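Local coordinates for protein alanine racemase (Oenococcus oeni PSU-1, PDB 3HUR) that belongs to the alanine racemase family, pairing an N-terminal TIM-barrel domain with a C-terminal domain rich in beta strands, at residues A[253-258]-A[286-291]; A[296-301]-A[335-340]; A[308-313]-A[323-328]. All blocks are in the same frame, centred on the assembly; numbering follows the deposited sequence.

Contact 1 of 3, residues A[253-258]-A[286-291]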
loop_
_atom_site.group_PDB
_atom_site.type_symbol
_atom_site.label_atom_id
_atom_site.label_comp_id
_atom_site.label_asym_id
_atom_site.label_seq_id
_atom_site.Cartn_x
_atom_site.Cartn_y
_atom_site.Cartn_z
ATOM N N VAL A 253 -13.077 -17.614 0.463
ATOM C CA VAL A 253 -13.566 -16.293 0.748
ATOM C C VAL A 253 -14.890 -16.223 -0.027
ATOM O O VAL A 253 -14.961 -16.586 -1.210
ATOM C CB VAL A 253 -12.594 -15.183 0.364
ATOM C CG1 VAL A 253 -13.230 -13.799 0.662
ATOM C CG2 VAL A 253 -11.285 -15.321 1.104
ATOM N N CYS A 254 -15.937 -15.797 0.669
ATOM C CA CYS A 254 -17.248 -15.746 0.115
ATOM C C CYS A 254 -17.856 -14.383 0.289
ATOM O O CYS A 254 -17.460 -13.603 1.159
ATOM C CB CYS A 254 -18.159 -16.708 0.875
ATOM S SG CYS A 254 -17.710 -18.386 0.785
ATOM N N SER A 255 -18.896 -14.157 -0.498
ATOM C CA SER A 255 -19.743 -13.014 -0.352
ATOM C C SER A 255 -21.168 -13.437 -0.760
ATOM O O SER A 255 -21.471 -14.633 -0.794
ATOM C CB SER A 255 -19.216 -11.875 -1.212
ATOM O OG SER A 255 -20.016 -10.709 -1.073
ATOM N N GLU A 256 -22.026 -12.462 -1.056
ATOM C CA GLU A 256 -23.404 -12.737 -1.436
ATOM C C GLU A 256 -23.929 -11.658 -2.359
ATOM O O GLU A 256 -23.394 -10.580 -2.383
ATOM C CB GLU A 256 -24.290 -12.846 -0.188
ATOM C CG GLU A 256 -24.474 -11.532 0.558
ATOM C CD GLU A 256 -25.192 -11.698 1.883
ATOM O OE1 GLU A 256 -26.344 -12.133 1.884
ATOM O OE2 GLU A 256 -24.611 -11.376 2.935
ATOM N N ILE A 257 -24.985 -11.952 -3.103
ATOM C CA ILE A 257 -25.581 -10.999 -4.021
ATOM C C ILE A 257 -26.352 -9.974 -3.182
ATOM O O ILE A 257 -27.245 -10.364 -2.447
ATOM C CB ILE A 257 -26.588 -11.703 -4.967
ATOM C CG1 ILE A 257 -25.891 -12.679 -5.896
ATOM C CG2 ILE A 257 -27.380 -10.685 -5.803
ATOM C CD1 ILE A 257 -26.812 -13.343 -6.924
ATOM N N ALA A 258 -25.999 -8.690 -3.328
ATOM C CA ALA A 258 -26.659 -7.559 -2.662
ATOM C C ALA A 258 -27.709 -6.857 -3.535
ATOM O O ALA A 258 -28.585 -6.171 -3.021
ATOM C CB ALA A 258 -25.607 -6.514 -2.167
ATOM N N LEU A 286 -22.076 -7.413 -6.125
ATOM C CA LEU A 286 -21.553 -8.107 -4.957
ATOM C C LEU A 286 -20.873 -7.054 -4.099
ATOM O O LEU A 286 -20.229 -6.154 -4.623
ATOM C CB LEU A 286 -20.556 -9.209 -5.381
ATOM C CG LEU A 286 -21.013 -10.172 -6.482
ATOM C CD1 LEU A 286 -19.944 -11.200 -6.758
ATOM C CD2 LEU A 286 -22.330 -10.879 -6.178
ATOM N N PRO A 287 -21.010 -7.149 -2.784
ATOM C CA PRO A 287 -20.540 -6.054 -1.981
ATOM C C PRO A 287 -19.068 -6.197 -1.601
ATOM O O PRO A 287 -18.716 -6.134 -0.428
ATOM C CB PRO A 287 -21.463 -6.113 -0.782
ATOM C CG PRO A 287 -21.666 -7.599 -0.581
ATOM C CD PRO A 287 -21.763 -8.123 -1.980
ATOM N N PHE A 288 -18.212 -6.388 -2.596
ATOM C CA PHE A 288 -16.805 -6.162 -2.413
ATOM C C PHE A 288 -16.174 -5.448 -3.583
ATOM O O PHE A 288 -16.645 -5.493 -4.704
ATOM C CB PHE A 288 -16.088 -7.483 -2.164
ATOM C CG PHE A 288 -16.324 -8.508 -3.218
ATOM C CD1 PHE A 288 -15.534 -8.555 -4.325
ATOM C CD2 PHE A 288 -17.348 -9.424 -3.091
ATOM C CE1 PHE A 288 -15.744 -9.497 -5.295
ATOM C CE2 PHE A 288 -17.553 -10.402 -4.055
ATOM C CZ PHE A 288 -16.748 -10.422 -5.161
ATOM N N GLY A 289 -15.041 -4.824 -3.301
ATOM C CA GLY A 289 -14.223 -4.217 -4.338
ATOM C C GLY A 289 -12.856 -3.887 -3.828
ATOM O O GLY A 289 -12.376 -4.499 -2.885
ATOM N N TYR A 290 -12.238 -2.863 -4.395
ATOM C CA TYR A 290 -10.829 -2.610 -4.118
ATOM C C TYR A 290 -10.529 -2.145 -2.723
ATOM O O TYR A 290 -9.368 -2.005 -2.412
ATOM C CB TYR A 290 -10.238 -1.623 -5.131
ATOM C CG TYR A 290 -10.169 -2.205 -6.522
ATOM C CD1 TYR A 290 -9.270 -3.221 -6.828
ATOM C CD2 TYR A 290 -10.988 -1.729 -7.542
ATOM C CE1 TYR A 290 -9.219 -3.766 -8.111
ATOM C CE2 TYR A 290 -10.937 -2.263 -8.822
ATOM C CZ TYR A 290 -10.061 -3.273 -9.108
ATOM O OH TYR A 290 -10.023 -3.777 -10.407
ATOM N N ASN A 291 -11.550 -1.842 -1.914
ATOM C CA ASN A 291 -11.361 -1.575 -0.480
ATOM C C ASN A 291 -10.831 -2.795 0.205
ATOM O O ASN A 291 -10.318 -2.678 1.311
ATOM C CB ASN A 291 -12.684 -1.325 0.237
ATOM C CG ASN A 291 -12.950 0.108 0.495
ATOM O OD1 ASN A 291 -12.050 0.938 0.363
ATOM N ND2 ASN A 291 -14.207 0.429 0.880
#
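Glu256 and Ser255 both close on one carbon of Pro287. The main-chain O of Glu256 lies 3.0 Å from Pro287 CD, and Ser255 OG lies 3.2 Å from Pro287 CD. CD is bonded to the ring nitrogen, which probably makes its C-H groups somewhat more polar, and two oxygens approach them; neither approach is a conventional hydrogen bond.

Ser255 holds OG anti to its backbone N (chi1 -179°), which turns the oxygen toward the 286-291 segment. There it also reaches the Phe288 ring: OG is 3.6 Å from Phe288 CD2 and close to the ring plane, at the edge. Ser255 CB adds an apolar touch at the same rim, 3.6 Å from Phe288 CE2. Phe288 CG stands between its backbone N and carbonyl carbon (chi1 55°), and the ring also meets Trp294.

Pro287 is the centre of an inverse gamma turn, with a weak bond from Phe288 N to Leu286 O. Leu286, the residue before the turn's centre, has CD2 3.9 Å from Ile257 CA, and the two side chains cross obliquely. Ala258 CB lies 4.2 Å from Pro287 CD, and Val359 of the second subunit packs on both Ala258 and Pro287. Strand 251-263 is thus met by the loop that follows strand 281-286, its antiparallel neighbour in the sheet.

The hydroxyl of Ser255 is hydrogen-bonded to Pro9 O. Its polar demand is therefore met outside the two segments, which are joined by van der Waals and C-H to oxygen contacts in a buried setting.

Contact 2 of 3, residues A[296-301]-A[335-340]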
loop_
_atom_site.group_PDB
_atom_site.type_symbol
_atom_site.label_atom_id
_atom_site.label_comp_id
_atom_site.label_asym_id
_atom_site.label_seq_id
_atom_site.Cartn_x
_atom_site.Cartn_y
_atom_site.Cartn_z
ATOM N N ARG A 296 -6.875 -8.661 -3.927
ATOM C CA ARG A 296 -5.753 -8.722 -4.836
ATOM C C ARG A 296 -5.106 -10.100 -4.906
ATOM O O ARG A 296 -4.208 -10.271 -5.709
ATOM C CB ARG A 296 -4.750 -7.567 -4.615
ATOM C CG ARG A 296 -3.695 -7.746 -3.545
ATOM C CD ARG A 296 -3.205 -6.356 -3.021
ATOM N NE ARG A 296 -2.930 -6.366 -1.559
ATOM C CZ ARG A 296 -3.151 -5.336 -0.717
ATOM N NH1 ARG A 296 -3.668 -4.177 -1.146
ATOM N NH2 ARG A 296 -2.901 -5.474 0.584
ATOM N N ARG A 297 -5.581 -11.099 -4.150
ATOM C CA ARG A 297 -5.147 -12.462 -4.392
ATOM C C ARG A 297 -6.146 -13.280 -5.196
ATOM O O ARG A 297 -5.908 -14.484 -5.438
ATOM C CB ARG A 297 -4.806 -13.193 -3.089
ATOM C CG ARG A 297 -5.958 -13.718 -2.279
ATOM C CD ARG A 297 -5.539 -14.898 -1.404
ATOM N NE ARG A 297 -4.587 -14.563 -0.329
ATOM C CZ ARG A 297 -3.819 -15.470 0.296
ATOM N NH1 ARG A 297 -3.912 -16.749 -0.022
ATOM N NH2 ARG A 297 -2.972 -15.103 1.267
ATOM N N MET A 298 -7.247 -12.652 -5.610
ATOM C CA MET A 298 -8.292 -13.356 -6.331
ATOM C C MET A 298 -8.310 -12.983 -7.821
ATOM O O MET A 298 -8.030 -11.849 -8.201
ATOM C CB MET A 298 -9.659 -13.061 -5.724
ATOM C CG MET A 298 -9.782 -13.295 -4.238
ATOM S SD MET A 298 -9.612 -14.959 -3.689
ATOM C CE MET A 298 -9.339 -14.464 -2.003
ATOM N N GLN A 299 -8.653 -13.941 -8.664
ATOM C CA GLN A 299 -8.786 -13.661 -10.059
ATOM C C GLN A 299 -10.042 -12.823 -10.214
ATOM O O GLN A 299 -11.044 -13.030 -9.518
ATOM C CB GLN A 299 -8.851 -14.967 -10.873
ATOM C CG GLN A 299 -10.144 -15.783 -10.721
ATOM C CD GLN A 299 -10.379 -16.750 -11.879
ATOM O OE1 GLN A 299 -9.677 -17.781 -12.016
ATOM N NE2 GLN A 299 -11.363 -16.424 -12.728
ATOM N N LYS A 300 -10.007 -11.879 -11.132
ATOM C CA LYS A 300 -11.108 -10.964 -11.264
ATOM C C LYS A 300 -11.883 -11.122 -12.584
ATOM O O LYS A 300 -12.497 -10.170 -13.073
ATOM C CB LYS A 300 -10.587 -9.548 -11.022
ATOM C CG LYS A 300 -10.439 -9.292 -9.521
ATOM C CD LYS A 300 -9.561 -8.099 -9.195
ATOM C CE LYS A 300 -8.069 -8.397 -9.366
ATOM N NZ LYS A 300 -7.416 -8.723 -8.094
ATOM N N SER A 301 -11.917 -12.341 -13.113
ATOM C CA SER A 301 -12.765 -12.667 -14.271
ATOM C C SER A 301 -13.953 -13.573 -13.965
ATOM O O SER A 301 -14.889 -13.665 -14.773
ATOM C CB SER A 301 -11.926 -13.317 -15.372
ATOM O OG SER A 301 -11.022 -14.266 -14.844
ATOM N N VAL A 335 -21.833 -16.359 -2.850
ATOM C CA VAL A 335 -20.838 -16.276 -3.911
ATOM C C VAL A 335 -19.479 -16.687 -3.359
ATOM O O VAL A 335 -19.152 -16.390 -2.213
ATOM C CB VAL A 335 -20.743 -14.869 -4.429
ATOM C CG1 VAL A 335 -19.665 -14.768 -5.435
ATOM C CG2 VAL A 335 -22.104 -14.425 -5.014
ATOM N N THR A 336 -18.711 -17.423 -4.153
ATOM C CA THR A 336 -17.388 -17.880 -3.731
ATOM C C THR A 336 -16.334 -17.314 -4.680
ATOM O O THR A 336 -16.474 -17.361 -5.890
ATOM C CB THR A 336 -17.275 -19.409 -3.680
ATOM O OG1 THR A 336 -18.262 -19.922 -2.789
ATOM C CG2 THR A 336 -15.914 -19.829 -3.161
ATOM N N LEU A 337 -15.288 -16.751 -4.100
ATOM C CA LEU A 337 -14.229 -16.169 -4.868
ATOM C C LEU A 337 -13.256 -17.251 -5.275
ATOM O O LEU A 337 -13.163 -18.271 -4.611
ATOM C CB LEU A 337 -13.562 -15.061 -4.051
ATOM C CG LEU A 337 -14.359 -13.789 -4.357
ATOM C CD1 LEU A 337 -15.065 -13.273 -3.165
ATOM C CD2 LEU A 337 -13.453 -12.750 -5.042
ATOM N N ILE A 338 -12.568 -17.020 -6.399
ATOM C CA ILE A 338 -11.579 -17.935 -6.930
ATOM C C ILE A 338 -10.217 -17.289 -6.870
ATOM O O ILE A 338 -10.035 -16.166 -7.334
ATOM C CB ILE A 338 -11.827 -18.282 -8.415
ATOM C CG1 ILE A 338 -13.266 -18.800 -8.634
ATOM C CG2 ILE A 338 -10.742 -19.292 -8.909
ATOM C CD1 ILE A 338 -13.624 -18.940 -10.140
ATOM N N GLY A 339 -9.259 -18.011 -6.307
ATOM C CA GLY A 339 -7.892 -17.510 -6.146
ATOM C C GLY A 339 -7.041 -17.672 -7.401
ATOM O O GLY A 339 -7.119 -18.693 -8.103
ATOM N N LYS A 340 -6.224 -16.656 -7.673
ATOM C CA LYS A 340 -5.167 -16.726 -8.675
ATOM C C LYS A 340 -4.372 -18.032 -8.562
ATOM O O LYS A 340 -4.009 -18.626 -9.579
ATOM C CB LYS A 340 -4.224 -15.529 -8.509
ATOM C CG LYS A 340 -4.821 -14.168 -8.931
ATOM C CD LYS A 340 -3.773 -13.062 -8.844
ATOM C CE LYS A 340 -4.295 -11.732 -9.430
ATOM N NZ LYS A 340 -3.557 -10.534 -8.876
HETATM O O HOH W 1 -12.855 -14.789 -8.030
#
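Gln299 N donates to Ile338 O over 2.9 Å, with an angle of 149° at the hydrogen. A second bond, Lys340 N to Arg297 O at 3.1 Å, lies on the far side of Met298 and Gly339. These two bonds flank Met298-Gly339, an antiparallel non-hydrogen-bonded pair. A water accepts from Ile338 N at 2.8 Å and probably donates to Gln299 O, bridging the two backbones.

Gln299 puts CG between its backbone N and carbonyl carbon (chi1 71°), and this methylene lies 3.8 Å from Ile338 CB. The chain is extended beyond CG, and OE1 meets Ile338 CG2. Met298 has CG anti to its carbonyl carbon, with CG 3.8 Å from Leu337 CD2, the two side chains crossing at about a right angle.

The Lys340 chain is extended beyond CG, and NZ donates to Arg296 O at 3.2 Å, the nitrogen tilted 34° from the carbonyl plane. Lys300 NZ bonds Met298 O and stands 4.3 Å from Lys340 NZ; the carbonyls on both ammonium groups probably ease this repulsion.

Strand 334-339 runs between strands 251-263 and 302-305: Val335 and Leu337 bond the backbone of the first, Thr336 that of the second. The weakly bonded strand 298-299 meets its last residues, before the chain turns a corner at 300-301 into strand 302-305.

Contact 3 of 3, residues A[308-313]-A[323-328]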
loop_
_atom_site.group_PDB
_atom_site.type_symbol
_atom_site.label_atom_id
_atom_site.label_comp_id
_atom_site.label_asym_id
_atom_site.label_seq_id
_atom_site.Cartn_x
_atom_site.Cartn_y
_atom_site.Cartn_z
ATOM N N LYS A 308 -21.596 -23.176 -10.179
ATOM C CA LYS A 308 -21.202 -22.749 -11.509
ATOM C C LYS A 308 -20.388 -21.457 -11.475
ATOM O O LYS A 308 -20.428 -20.649 -10.544
ATOM C CB LYS A 308 -22.424 -22.568 -12.439
ATOM C CG LYS A 308 -23.659 -23.438 -12.080
ATOM C CD LYS A 308 -24.516 -23.828 -13.320
ATOM C CE LYS A 308 -25.615 -24.882 -12.978
ATOM N NZ LYS A 308 -26.913 -24.248 -12.527
ATOM N N ARG A 309 -19.729 -21.239 -12.584
ATOM C CA ARG A 309 -18.734 -20.245 -12.697
ATOM C C ARG A 309 -19.237 -19.118 -13.634
ATOM O O ARG A 309 -19.170 -19.251 -14.848
ATOM C CB ARG A 309 -17.548 -20.988 -13.263
ATOM C CG ARG A 309 -16.243 -20.348 -13.037
ATOM C CD ARG A 309 -15.076 -21.327 -13.356
ATOM N NE ARG A 309 -13.894 -20.562 -13.776
ATOM C CZ ARG A 309 -13.760 -19.907 -14.947
ATOM N NH1 ARG A 309 -14.721 -19.936 -15.880
ATOM N NH2 ARG A 309 -12.639 -19.218 -15.202
ATOM N N MET A 310 -19.759 -18.022 -13.061
ATOM C CA MET A 310 -20.304 -16.891 -13.853
ATOM C C MET A 310 -19.282 -15.741 -13.934
ATOM O O MET A 310 -18.445 -15.606 -13.037
ATOM C CB MET A 310 -21.657 -16.437 -13.289
ATOM C CG MET A 310 -22.741 -17.515 -13.433
ATOM S SD MET A 310 -24.059 -17.363 -12.272
ATOM C CE MET A 310 -24.517 -19.052 -11.861
ATOM N N PRO A 311 -19.317 -14.933 -15.018
ATOM C CA PRO A 311 -18.233 -14.003 -15.266
ATOM C C PRO A 311 -18.402 -12.628 -14.618
ATOM O O PRO A 311 -19.510 -12.154 -14.422
ATOM C CB PRO A 311 -18.255 -13.875 -16.783
ATOM C CG PRO A 311 -19.679 -13.925 -17.095
ATOM C CD PRO A 311 -20.272 -14.927 -16.139
ATOM N N ILE A 312 -17.286 -11.991 -14.317
ATOM C CA ILE A 312 -17.297 -10.679 -13.746
ATOM C C ILE A 312 -17.282 -9.740 -14.922
ATOM O O ILE A 312 -16.448 -9.879 -15.797
ATOM C CB ILE A 312 -16.053 -10.448 -12.882
ATOM C CG1 ILE A 312 -16.249 -11.104 -11.524
ATOM C CG2 ILE A 312 -15.777 -8.958 -12.705
ATOM C CD1 ILE A 312 -14.976 -11.227 -10.720
ATOM N N ILE A 313 -18.189 -8.772 -14.941
ATOM C CA ILE A 313 -18.215 -7.814 -16.020
ATOM C C ILE A 313 -18.131 -6.393 -15.513
ATOM O O ILE A 313 -18.804 -6.032 -14.561
ATOM C CB ILE A 313 -19.449 -7.987 -16.945
ATOM C CG1 ILE A 313 -20.755 -7.506 -16.303
ATOM C CG2 ILE A 313 -19.617 -9.450 -17.367
ATOM C CD1 ILE A 313 -21.257 -8.401 -15.235
ATOM N N VAL A 323 -21.599 -9.106 -11.656
ATOM C CA VAL A 323 -21.545 -10.404 -12.340
ATOM C C VAL A 323 -22.773 -10.699 -13.204
ATOM O O VAL A 323 -23.913 -10.579 -12.769
ATOM C CB VAL A 323 -21.363 -11.553 -11.302
ATOM C CG1 VAL A 323 -21.482 -12.923 -11.958
ATOM C CG2 VAL A 323 -20.018 -11.414 -10.602
ATOM N N LYS A 324 -22.526 -11.125 -14.436
ATOM C CA LYS A 324 -23.594 -11.599 -15.322
ATOM C C LYS A 324 -24.006 -12.976 -14.892
ATOM O O LYS A 324 -23.200 -13.876 -14.948
ATOM C CB LYS A 324 -23.122 -11.657 -16.788
ATOM C CG LYS A 324 -24.248 -12.023 -17.802
ATOM C CD LYS A 324 -23.721 -12.233 -19.230
ATOM C CE LYS A 324 -24.878 -12.748 -20.158
ATOM N NZ LYS A 324 -24.516 -12.893 -21.636
ATOM N N LEU A 325 -25.269 -13.131 -14.500
ATOM C CA LEU A 325 -25.822 -14.408 -14.024
ATOM C C LEU A 325 -26.465 -15.210 -15.173
ATOM O O LEU A 325 -26.868 -14.641 -16.186
ATOM C CB LEU A 325 -26.883 -14.142 -12.962
ATOM C CG LEU A 325 -26.531 -13.161 -11.831
ATOM C CD1 LEU A 325 -27.782 -12.714 -11.032
ATOM C CD2 LEU A 325 -25.469 -13.772 -10.915
ATOM N N ASP A 326 -26.593 -16.522 -15.007
ATOM C CA ASP A 326 -27.125 -17.356 -16.092
ATOM C C ASP A 326 -28.653 -17.337 -16.062
ATOM O O ASP A 326 -29.310 -17.345 -17.103
ATOM C CB ASP A 326 -26.480 -18.779 -16.171
ATOM C CG ASP A 326 -26.647 -19.627 -14.894
ATOM O OD1 ASP A 326 -27.192 -19.132 -13.876
ATOM O OD2 ASP A 326 -26.214 -20.821 -14.919
ATOM N N ARG A 327 -29.211 -17.256 -14.871
ATOM C CA ARG A 327 -30.638 -17.011 -14.703
ATOM C C ARG A 327 -30.746 -15.964 -13.607
ATOM O O ARG A 327 -29.748 -15.377 -13.229
ATOM C CB ARG A 327 -31.379 -18.313 -14.338
ATOM C CG ARG A 327 -30.582 -19.269 -13.482
ATOM C CD ARG A 327 -31.481 -20.263 -12.762
ATOM N NE ARG A 327 -31.846 -19.796 -11.419
ATOM C CZ ARG A 327 -31.627 -20.464 -10.286
ATOM N NH1 ARG A 327 -32.000 -19.913 -9.125
ATOM N NH2 ARG A 327 -31.054 -21.671 -10.299
ATOM N N LYS A 328 -31.943 -15.726 -13.098
ATOM C CA LYS A 328 -32.136 -14.739 -12.050
ATOM C C LYS A 328 -31.853 -15.453 -10.733
ATOM O O LYS A 328 -32.329 -16.581 -10.553
ATOM C CB LYS A 328 -33.586 -14.211 -12.115
ATOM C CG LYS A 328 -33.956 -13.121 -11.083
ATOM C CD LYS A 328 -35.484 -13.004 -10.899
ATOM C CE LYS A 328 -35.880 -11.814 -9.989
ATOM N NZ LYS A 328 -37.105 -12.094 -9.143
#
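Lys324 N donates to Pro311 O over 3.2 Å, with an angle of 141° at the hydrogen. The same carbonyl oxygen takes a CA-H contact from Val323, whose CA is 3.4 Å from Pro311 O, so one acceptor receives both a classical and a weak donor from adjacent residues. Pro311 answers with its ring: CD approaches Lys324 O, and CG lies against Lys324 CB. Met310 CG, anti to its own carbonyl carbon (chi1 -65°), is 4.0 Å from Lys324 O.

The backbones form a single bridge, Ile312 with Val323, and their end-to-end directions differ by 132°, so the segments splay apart instead of continuing as a long ladder. This bridge probably closes the sheet on itself. Strand 308-311 pairs with 302-305, which pairs with 334-339 and through it with 251-263; strand 321-324 reaches the same 251-263 by way of 281-286. The bridge between 308-313 and 323-328 links the two branches into a ring of strands, consistent with a small barrel in the C-terminal domain.

Apolar contacts come from Met310 and Ile312. Met310 CB is 3.8 Å from Val323 CG1, and further out its SD is 4.1 Å from Leu325 CD2. Ile312 CG1 meets the other branch of the valine, 3.9 Å from Val323 CG2. Ile313 crosses Lys324 at about a right angle, its CG2 and CD1 near Lys324 CB.

A methyl lies against a carboxylate where Met310 CE comes 3.3 Å from Asp326 OD1, the two side chains crossing at about a right angle. That oxygen is hydrogen-bonded to Tyr329 OH and takes a weak bond from Arg327 N. Among charged groups, Lys308 NZ stands 4.2 Å from Asp326 OD2, beyond a salt bridge but near enough for some attraction, while Arg327 makes a cation-pi contact with Tyr329.

In the fold
All three contacts belong to the beta-rich C-terminal domain and reach the same curled sheet. Contact 1 is the buried one, and its chemistry is packing of side chains and C-H groups; contacts 2 and 3 run from buried residues to exposed lysines. Contact 2 has two cross-segment backbone bonds, contact 3 one, amid side-chain contacts. Strands 251-263 of contact 1 and 334-339 of contact 2 are neighbours, with a probable hydrogen bond from Val335 N to Ser255 O. Leu286 packs on Val335 and also touches Val323, which ties contact 1 to contact 3. Between contacts 2 and 3, Ser301 O probably accepts a bond from Ile312 N. Subunit neighbours reach contact 1 but touch neither contact 2 nor contact 3.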